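Local coordinates for protein anaphase-promoting complex subunit CUT9 (Schizosaccharomyces pombe, PDB 2XPI) that acts as a TPR-repeat subunit of the anaphase-promoting complex, the E3 ubiquitin ligase that controls progression through mitosis and G1, and forms homodimers, at residues 194-199 with 228-233; 548-553 with 578-583; 357-362 with 380-385. One frame throughout, in Å; residues are numbered along the deposited sequence.

Interaction 1 (194-199 with 228-233); sequences GGIKLE and MVDAKC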
loop_
_atom_site.group_PDB
_atom_site.type_symbol
_atom_site.label_atom_id
_atom_site.label_comp_id
_atom_site.label_asym_id
_atom_site.label_seq_id
_atom_site.Cartn_x
_atom_site.Cartn_y
_atom_site.Cartn_z
ATOM N N GLY A 194 13.391 -7.073 25.599
ATOM C CA GLY A 194 12.104 -6.422 25.748
ATOM C C GLY A 194 11.193 -6.635 24.550
ATOM O O GLY A 194 9.981 -6.435 24.651
ATOM N N GLY A 195 11.782 -7.017 23.416
ATOM C CA GLY A 195 11.030 -7.290 22.198
ATOM C C GLY A 195 10.816 -8.770 21.966
ATOM O O GLY A 195 11.225 -9.585 22.799
ATOM N N ILE A 196 10.148 -9.111 20.860
ATOM C CA ILE A 196 9.909 -10.505 20.447
ATOM C C ILE A 196 11.213 -11.149 19.991
ATOM O O ILE A 196 11.915 -10.577 19.166
ATOM C CB ILE A 196 8.981 -10.607 19.213
ATOM C CG1 ILE A 196 7.826 -9.589 19.241
ATOM C CG2 ILE A 196 8.531 -12.055 18.990
ATOM C CD1 ILE A 196 7.101 -9.554 20.482
ATOM N N LYS A 197 11.542 -12.338 20.489
ATOM C CA LYS A 197 12.798 -12.970 20.079
ATOM C C LYS A 197 12.736 -13.215 18.598
ATOM O O LYS A 197 11.774 -13.772 18.120
ATOM C CB LYS A 197 13.016 -14.292 20.797
ATOM C CG LYS A 197 13.168 -14.167 22.294
ATOM C CD LYS A 197 13.759 -15.427 22.858
ATOM C CE LYS A 197 13.968 -15.291 24.352
ATOM N NZ LYS A 197 14.859 -16.370 24.877
ATOM N N LEU A 198 13.750 -12.787 17.861
ATOM C CA LEU A 198 13.735 -12.980 16.420
ATOM C C LEU A 198 13.564 -14.466 16.066
ATOM O O LEU A 198 13.022 -14.812 15.005
ATOM C CB LEU A 198 14.977 -12.364 15.772
ATOM C CG LEU A 198 14.929 -10.842 15.594
ATOM C CD1 LEU A 198 16.276 -10.283 15.143
ATOM C CD2 LEU A 198 13.828 -10.443 14.610
ATOM N N GLU A 199 13.999 -15.349 16.957
ATOM C CA GLU A 199 13.735 -16.770 16.766
ATOM C C GLU A 199 12.223 -17.028 16.644
ATOM O O GLU A 199 11.782 -17.816 15.803
ATOM C CB GLU A 199 14.313 -17.599 17.913
ATOM C CG GLU A 199 14.071 -19.100 17.740
ATOM C CD GLU A 199 14.591 -19.930 18.902
ATOM O OE1 GLU A 199 15.248 -19.359 19.808
ATOM O OE2 GLU A 199 14.337 -21.156 18.909
ATOM N N MET A 228 5.743 -20.920 21.956
ATOM C CA MET A 228 6.550 -21.544 23.000
ATOM C C MET A 228 7.865 -20.794 23.168
ATOM O O MET A 228 8.328 -20.596 24.292
ATOM C CB MET A 228 6.814 -23.023 22.708
ATOM C CG MET A 228 5.561 -23.866 22.575
ATOM S SD MET A 228 4.545 -23.798 24.060
ATOM C CE MET A 228 5.595 -24.630 25.256
ATOM N N VAL A 229 8.459 -20.364 22.051
ATOM C CA VAL A 229 9.727 -19.629 22.086
ATOM C C VAL A 229 9.618 -18.267 22.790
ATOM O O VAL A 229 10.499 -17.891 23.571
ATOM C CB VAL A 229 10.316 -19.431 20.673
ATOM C CG1 VAL A 229 11.544 -18.510 20.721
ATOM C CG2 VAL A 229 10.663 -20.768 20.053
ATOM N N ASP A 230 8.545 -17.532 22.505
ATOM C CA ASP A 230 8.312 -16.232 23.126
ATOM C C ASP A 230 6.808 -15.987 23.168
ATOM O O ASP A 230 6.162 -15.828 22.138
ATOM C CB ASP A 230 9.024 -15.111 22.344
ATOM C CG ASP A 230 9.010 -13.762 23.084
ATOM O OD1 ASP A 230 7.939 -13.371 23.606
ATOM O OD2 ASP A 230 10.075 -13.081 23.138
ATOM N N ALA A 231 6.261 -15.956 24.376
ATOM C CA ALA A 231 4.838 -15.742 24.576
ATOM C C ALA A 231 4.339 -14.442 23.967
ATOM O O ALA A 231 3.140 -14.229 23.891
ATOM C CB ALA A 231 4.512 -15.770 26.055
ATOM N N LYS A 232 5.247 -13.566 23.543
ATOM C CA LYS A 232 4.841 -12.253 23.032
ATOM C C LYS A 232 4.516 -12.277 21.541
ATOM O O LYS A 232 3.952 -11.331 21.005
ATOM C CB LYS A 232 5.863 -11.158 23.370
ATOM C CG LYS A 232 6.076 -10.966 24.870
ATOM C CD LYS A 232 6.887 -9.698 25.215
ATOM C CE LYS A 232 8.199 -9.593 24.439
ATOM N NZ LYS A 232 9.062 -10.777 24.631
ATOM N N CYS A 233 4.841 -13.374 20.874
ATOM C CA CYS A 233 4.480 -13.526 19.462
ATOM C C CYS A 233 2.969 -13.724 19.234
ATOM O O CYS A 233 2.497 -14.786 18.827
ATOM C CB CYS A 233 5.259 -14.662 18.824
ATOM S SG CYS A 233 5.212 -14.526 17.086
#
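D230 sets its CG anti to the backbone N (chi1 -170°), which turns the carboxylate toward 194-199. K232 starts out extended but bends at chi3 and chi4, so its NZ curls back onto that carboxylate. NZ bridges the two carboxylate oxygens, meeting the syn lone pair of each, 2.9 Å from D230 OD2. OD1 also takes the backbone N of K232 on its anti lone pair, which makes an Asx turn. OD2 accepts K197 N at 3.1 Å, and this donor comes from above the carboxylate plane. Each oxygen therefore holds two N-H donors, which probably compensates the buried charge and fixes the group in rotation. An alanine here would lose both oxygens, and would probably loosen the turn and leave K232 NZ without its counter-charge. K232 NZ reaches on to G195 O (3.1 Å), sitting above that carbonyl plane, and also bonds T262 O. Around this polar centre, I196 CD1 packs on K232 CB (3.5 Å). The extended E199 chain crosses V229 at about a right angle, with its CD 3.8 Å from V229 CG1. The E199 carboxylate itself is held by Q47 and N177, and its side chain lies near a bound gold cyanide ion. W90 of the second subunit packs on I196 and K232, and Q97 of that subunit bonds I196 O. The arrangement joins the start of helix 198-212 to the end of helix 216-229, the antiparallel helix pair of a tetratricopeptide repeat, here TPR 4, within the region that mediates homodimerization.

Interaction 2 (548-553 with 578-583); sequences NDANVH and AISPNE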
loop_
_atom_site.group_PDB
_atom_site.type_symbol
_atom_site.label_atom_id
_atom_site.label_comp_id
_atom_site.label_asym_id
_atom_site.label_seq_id
_atom_site.Cartn_x
_atom_site.Cartn_y
_atom_site.Cartn_z
ATOM N N ASN A 548 -50.920 -16.208 13.533
ATOM C CA ASN A 548 -51.600 -16.912 12.441
ATOM C C ASN A 548 -51.025 -18.285 12.059
ATOM O O ASN A 548 -50.279 -18.410 11.076
ATOM C CB ASN A 548 -51.638 -16.030 11.189
ATOM C CG ASN A 548 -50.303 -15.996 10.463
ATOM O OD1 ASN A 548 -49.261 -15.738 11.070
ATOM N ND2 ASN A 548 -50.325 -16.284 9.162
ATOM N N ASP A 549 -51.383 -19.323 12.804
ATOM C CA ASP A 549 -50.920 -20.651 12.425
ATOM C C ASP A 549 -52.065 -21.630 12.203
ATOM O O ASP A 549 -52.830 -21.928 13.116
ATOM C CB ASP A 549 -49.910 -21.200 13.432
ATOM C CG ASP A 549 -48.841 -22.046 12.770
ATOM O OD1 ASP A 549 -48.754 -23.251 13.087
ATOM O OD2 ASP A 549 -48.098 -21.509 11.917
ATOM N N ALA A 550 -52.176 -22.119 10.976
ATOM C CA ALA A 550 -53.257 -23.017 10.625
ATOM C C ALA A 550 -53.024 -24.377 11.248
ATOM O O ALA A 550 -53.964 -25.044 11.671
ATOM C CB ALA A 550 -53.384 -23.140 9.117
ATOM N N ASN A 551 -51.770 -24.800 11.319
ATOM C CA ASN A 551 -51.519 -26.127 11.858
ATOM C C ASN A 551 -51.816 -26.294 13.354
ATOM O O ASN A 551 -52.251 -27.368 13.761
ATOM C CB ASN A 551 -50.130 -26.654 11.502
ATOM C CG ASN A 551 -49.969 -28.131 11.857
ATOM O OD1 ASN A 551 -49.645 -28.473 13.001
ATOM N ND2 ASN A 551 -50.222 -29.011 10.885
ATOM N N VAL A 552 -51.603 -25.260 14.170
ATOM C CA VAL A 552 -51.959 -25.381 15.587
ATOM C C VAL A 552 -53.473 -25.278 15.859
ATOM O O VAL A 552 -53.959 -25.808 16.855
ATOM C CB VAL A 552 -51.087 -24.502 16.566
ATOM C CG1 VAL A 552 -50.120 -23.634 15.818
ATOM C CG2 VAL A 552 -51.955 -23.665 17.495
ATOM N N HIS A 553 -54.219 -24.639 14.960
ATOM C CA HIS A 553 -55.684 -24.645 15.049
ATOM C C HIS A 553 -56.242 -26.017 14.737
ATOM O O HIS A 553 -57.174 -26.491 15.397
ATOM C CB HIS A 553 -56.296 -23.651 14.075
ATOM C CG HIS A 553 -56.360 -22.264 14.606
ATOM N ND1 HIS A 553 -57.370 -21.837 15.438
ATOM C CD2 HIS A 553 -55.528 -21.210 14.447
ATOM C CE1 HIS A 553 -57.164 -20.573 15.760
ATOM N NE2 HIS A 553 -56.054 -20.168 15.169
ATOM N N ALA A 578 -59.142 -20.901 6.803
ATOM C CA ALA A 578 -59.135 -19.499 6.428
ATOM C C ALA A 578 -57.696 -19.032 6.226
ATOM O O ALA A 578 -57.410 -18.260 5.314
ATOM C CB ALA A 578 -59.838 -18.663 7.473
ATOM N N ILE A 579 -56.789 -19.512 7.070
ATOM C CA ILE A 579 -55.373 -19.187 6.920
ATOM C C ILE A 579 -54.773 -19.914 5.714
ATOM O O ILE A 579 -53.844 -19.418 5.081
ATOM C CB ILE A 579 -54.574 -19.508 8.202
ATOM C CG1 ILE A 579 -55.021 -18.590 9.346
ATOM C CG2 ILE A 579 -53.081 -19.369 7.954
ATOM C CD1 ILE A 579 -55.408 -19.323 10.613
ATOM N N SER A 580 -55.320 -21.085 5.402
ATOM C CA SER A 580 -54.925 -21.847 4.223
ATOM C C SER A 580 -56.067 -22.772 3.816
ATOM O O SER A 580 -56.184 -23.886 4.329
ATOM C CB SER A 580 -53.665 -22.659 4.504
ATOM O OG SER A 580 -53.923 -23.687 5.444
ATOM N N PRO A 581 -56.918 -22.301 2.894
ATOM C CA PRO A 581 -58.186 -22.935 2.500
ATOM C C PRO A 581 -58.020 -24.280 1.803
ATOM O O PRO A 581 -59.003 -24.955 1.507
ATOM C CB PRO A 581 -58.796 -21.918 1.525
ATOM C CG PRO A 581 -58.087 -20.628 1.811
ATOM C CD PRO A 581 -56.704 -21.022 2.199
ATOM N N ASN A 582 -56.779 -24.669 1.555
ATOM C CA ASN A 582 -56.502 -25.826 0.719
ATOM C C ASN A 582 -56.068 -27.051 1.516
ATOM O O ASN A 582 -56.232 -28.181 1.061
ATOM C CB ASN A 582 -55.435 -25.464 -0.319
ATOM C CG ASN A 582 -55.228 -23.957 -0.445
ATOM O OD1 ASN A 582 -54.789 -23.293 0.503
ATOM N ND2 ASN A 582 -55.544 -23.411 -1.617
ATOM N N GLU A 583 -55.514 -26.817 2.702
ATOM C CA GLU A 583 -55.000 -27.892 3.547
ATOM C C GLU A 583 -55.861 -29.156 3.430
ATOM O O GLU A 583 -57.078 -29.101 3.595
ATOM C CB GLU A 583 -54.914 -27.414 5.002
ATOM C CG GLU A 583 -54.288 -28.409 5.971
ATOM C CD GLU A 583 -52.798 -28.606 5.744
ATOM O OE1 GLU A 583 -52.302 -28.229 4.662
ATOM O OE2 GLU A 583 -52.121 -29.141 6.651
#
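A550 O is gripped by three donors. S576 and T554 each give it a side-chain hydroxyl, and H553 N adds a weak bond at 3.3 Å. The arrangement belongs to TPR 14, a helix-turn-helix repeat made of helices 550-562 and 566-579. S576 lies on the second helix, so its bond ties the first turn of one helix to the other. Between the two segments there are no hydrogen bonds, and the contact is van der Waals, largely apolar. I579 has the largest share. Its CG2 is anti to the backbone N (chi1 -66° for CG1), which lays the CB and CG2 side against the methyl of A550. A550 CB meets I579 CB at 3.9 Å and I579 CG2 at 4.0 Å. The other branch of I579 runs to CD1, which comes near the H553 ring at CD2 (4.3 Å) from an oblique direction. H553 ND1 is bonded to H572 ND1, and the two rings meet, so helix 566-579 also holds this imidazole. D549 O lies in the plane of the H553 ring, at its edge. N548 closes the outer end of the contact, near I579 CG2. N551 OD1 is hydrogen-bonded to the backbone of a chain of another protein. Next to I579 is S580, which meets the same A550 methyl and opens a type I turn to E583. Its OG, placed between backbone N and carbonyl carbon, approaches A550 CB to 3.8 Å.

Interaction 3 (357-362 with 380-385); sequences KLYLIS and GIYYLC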
loop_
_atom_site.group_PDB
_atom_site.type_symbol
_atom_site.label_atom_id
_atom_site.label_comp_id
_atom_site.label_asym_id
_atom_site.label_seq_id
_atom_site.Cartn_x
_atom_site.Cartn_y
_atom_site.Cartn_z
ATOM N N LYS A 357 -31.884 -1.103 12.481
ATOM C CA LYS A 357 -30.504 -1.059 12.955
ATOM C C LYS A 357 -29.566 -1.843 12.048
ATOM O O LYS A 357 -28.470 -1.386 11.764
ATOM C CB LYS A 357 -30.390 -1.534 14.404
ATOM C CG LYS A 357 -31.126 -0.668 15.414
ATOM C CD LYS A 357 -30.484 -0.821 16.777
ATOM C CE LYS A 357 -31.285 -0.132 17.885
ATOM N NZ LYS A 357 -31.565 1.299 17.573
ATOM N N LEU A 358 -30.004 -3.020 11.597
ATOM C CA LEU A 358 -29.243 -3.855 10.664
ATOM C C LEU A 358 -29.023 -3.135 9.342
ATOM O O LEU A 358 -27.977 -3.291 8.698
ATOM C CB LEU A 358 -30.013 -5.142 10.369
ATOM C CG LEU A 358 -29.646 -6.518 10.932
ATOM C CD1 LEU A 358 -28.473 -6.445 11.912
ATOM C CD2 LEU A 358 -30.892 -7.136 11.565
ATOM N N TYR A 359 -30.028 -2.371 8.928
ATOM C CA TYR A 359 -29.973 -1.627 7.672
ATOM C C TYR A 359 -28.957 -0.479 7.696
ATOM O O TYR A 359 -28.177 -0.309 6.758
ATOM C CB TYR A 359 -31.349 -1.068 7.339
ATOM C CG TYR A 359 -31.408 -0.401 5.988
ATOM C CD1 TYR A 359 -31.465 -1.164 4.816
ATOM C CD2 TYR A 359 -31.414 0.989 5.875
ATOM C CE1 TYR A 359 -31.521 -0.565 3.575
ATOM C CE2 TYR A 359 -31.479 1.601 4.634
ATOM C CZ TYR A 359 -31.530 0.818 3.489
ATOM O OH TYR A 359 -31.586 1.416 2.254
ATOM N N LEU A 360 -28.983 0.310 8.764
ATOM C CA LEU A 360 -28.033 1.404 8.945
ATOM C C LEU A 360 -26.586 0.908 8.972
ATOM O O LEU A 360 -25.710 1.457 8.288
ATOM C CB LEU A 360 -28.339 2.156 10.240
ATOM C CG LEU A 360 -29.772 2.676 10.414
ATOM C CD1 LEU A 360 -29.993 3.168 11.843
ATOM C CD2 LEU A 360 -30.128 3.766 9.381
ATOM N N ILE A 361 -26.341 -0.129 9.765
ATOM C CA ILE A 361 -25.005 -0.693 9.906
ATOM C C ILE A 361 -24.453 -1.246 8.592
ATOM O O ILE A 361 -23.315 -0.967 8.208
ATOM C CB ILE A 361 -24.996 -1.822 10.945
ATOM C CG1 ILE A 361 -25.204 -1.247 12.344
ATOM C CG2 ILE A 361 -23.691 -2.585 10.883
ATOM C CD1 ILE A 361 -25.798 -2.241 13.311
ATOM N N SER A 362 -25.255 -2.047 7.906
ATOM C CA SER A 362 -24.768 -2.649 6.675
ATOM C C SER A 362 -24.388 -1.553 5.683
ATOM O O SER A 362 -23.425 -1.689 4.933
ATOM C CB SER A 362 -25.787 -3.638 6.082
ATOM O OG SER A 362 -27.113 -3.244 6.350
ATOM N N GLY A 380 -25.924 -9.498 4.599
ATOM C CA GLY A 380 -26.647 -10.746 4.558
ATOM C C GLY A 380 -27.627 -10.875 5.707
ATOM O O GLY A 380 -28.781 -11.248 5.503
ATOM N N ILE A 381 -27.171 -10.577 6.919
ATOM C CA ILE A 381 -28.011 -10.707 8.100
ATOM C C ILE A 381 -29.231 -9.821 7.961
ATOM O O ILE A 381 -30.323 -10.192 8.380
ATOM C CB ILE A 381 -27.244 -10.371 9.394
ATOM C CG1 ILE A 381 -26.245 -11.490 9.699
ATOM C CG2 ILE A 381 -28.219 -10.184 10.578
ATOM C CD1 ILE A 381 -25.303 -11.173 10.820
ATOM N N TYR A 382 -29.039 -8.659 7.338
ATOM C CA TYR A 382 -30.148 -7.749 7.078
ATOM C C TYR A 382 -31.183 -8.359 6.163
ATOM O O TYR A 382 -32.366 -8.326 6.469
ATOM C CB TYR A 382 -29.690 -6.442 6.450
ATOM C CG TYR A 382 -30.871 -5.707 5.887
ATOM C CD1 TYR A 382 -31.871 -5.235 6.724
ATOM C CD2 TYR A 382 -31.016 -5.519 4.520
ATOM C CE1 TYR A 382 -32.970 -4.577 6.229
ATOM C CE2 TYR A 382 -32.126 -4.860 4.002
ATOM C CZ TYR A 382 -33.098 -4.393 4.868
ATOM O OH TYR A 382 -34.200 -3.733 4.378
ATOM N N TYR A 383 -30.749 -8.884 5.022
ATOM C CA TYR A 383 -31.681 -9.545 4.121
ATOM C C TYR A 383 -32.364 -10.709 4.833
ATOM O O TYR A 383 -33.407 -11.187 4.400
ATOM C CB TYR A 383 -31.001 -9.967 2.818
ATOM C CG TYR A 383 -30.747 -8.778 1.933
ATOM C CD1 TYR A 383 -31.798 -7.960 1.535
ATOM C CD2 TYR A 383 -29.461 -8.448 1.514
ATOM C CE1 TYR A 383 -31.586 -6.848 0.739
ATOM C CE2 TYR A 383 -29.234 -7.336 0.707
ATOM C CZ TYR A 383 -30.304 -6.538 0.325
ATOM O OH TYR A 383 -30.109 -5.433 -0.477
ATOM N N LEU A 384 -31.793 -11.109 5.966
ATOM C CA LEU A 384 -32.363 -12.165 6.788
ATOM C C LEU A 384 -33.436 -11.769 7.864
ATOM O O LEU A 384 -34.308 -12.600 8.095
ATOM C CB LEU A 384 -31.240 -13.039 7.373
ATOM C CG LEU A 384 -31.455 -14.558 7.427
ATOM C CD1 LEU A 384 -31.581 -15.110 6.027
ATOM C CD2 LEU A 384 -30.339 -15.283 8.184
ATOM N N CYS A 385 -33.417 -10.581 8.517
ATOM C CA CYS A 385 -34.647 -10.172 9.279
ATOM C C CYS A 385 -35.740 -9.697 8.329
ATOM O O CYS A 385 -36.820 -9.270 8.769
ATOM C CB CYS A 385 -34.526 -9.094 10.417
ATOM S SG CYS A 385 -36.291 -8.335 10.679
#
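Y382, L358 and Y359 carry this contact between neighbouring units of the TPR superhelix. Helix 355-368 of TPR 8 packs against helix 373-385 of TPR 9, and the two short segments run nearly antiparallel, at 157°, with their axes 8.9 Å apart. Y382 has its CG anti to the backbone N, and so does Y359. The two side chains lie side by side and point the same way. Their rings form an edge-to-face pair, with centroids 5.3 Å apart and planes at 61°. Y359 CD1 sits over one face of the Y382 ring, displaced toward its rim, with Y359 CD1 3.6 Å from Y382 CZ. L358 meets the same ring differently. Its CB lies at the edge, near the ring plane, 4.1 Å from Y382 CD1. The Y382 ring is thus bounded on one face by Y359 and at its edge by L358. Beyond CB, L358 leaves the Y382 ring and crosses I381 at about a right angle, its CG 3.9 Å from I381 CG2. L358 CD2 also reaches C385 CB. I381 continues the apolar layer toward L346 of helix 342-352 and an apolar side chain of another protein's chain. S362 lies one turn on from L358 and gives both its backbone N and its hydroxyl to L358 O. The hydroxyl comes in the carbonyl plane, on a lone pair. The same S362 OG faces Y382 CB across the interface at 4.1 Å.

How the interactions relate
The three contacts lie in series along the chain and share no helix. Interactions 1 and 2 have the same topology: each joins the start of one helix to the end of the other within one repeat, TPR 4 or TPR 14. Interaction 3 instead joins helix faces of two successive repeats, TPR 8 and TPR 9. Interaction 1 is buried, and a salt bridge with hydrogen bonds dominates it. Interaction 2 is at the surface, is small, and is largely apolar between its segments. Interaction 3 is partly buried and relies on aromatic and aliphatic packing. Interactions 1 and 2 lie on opposite sides of the chain centre, their centres about 66 Å apart.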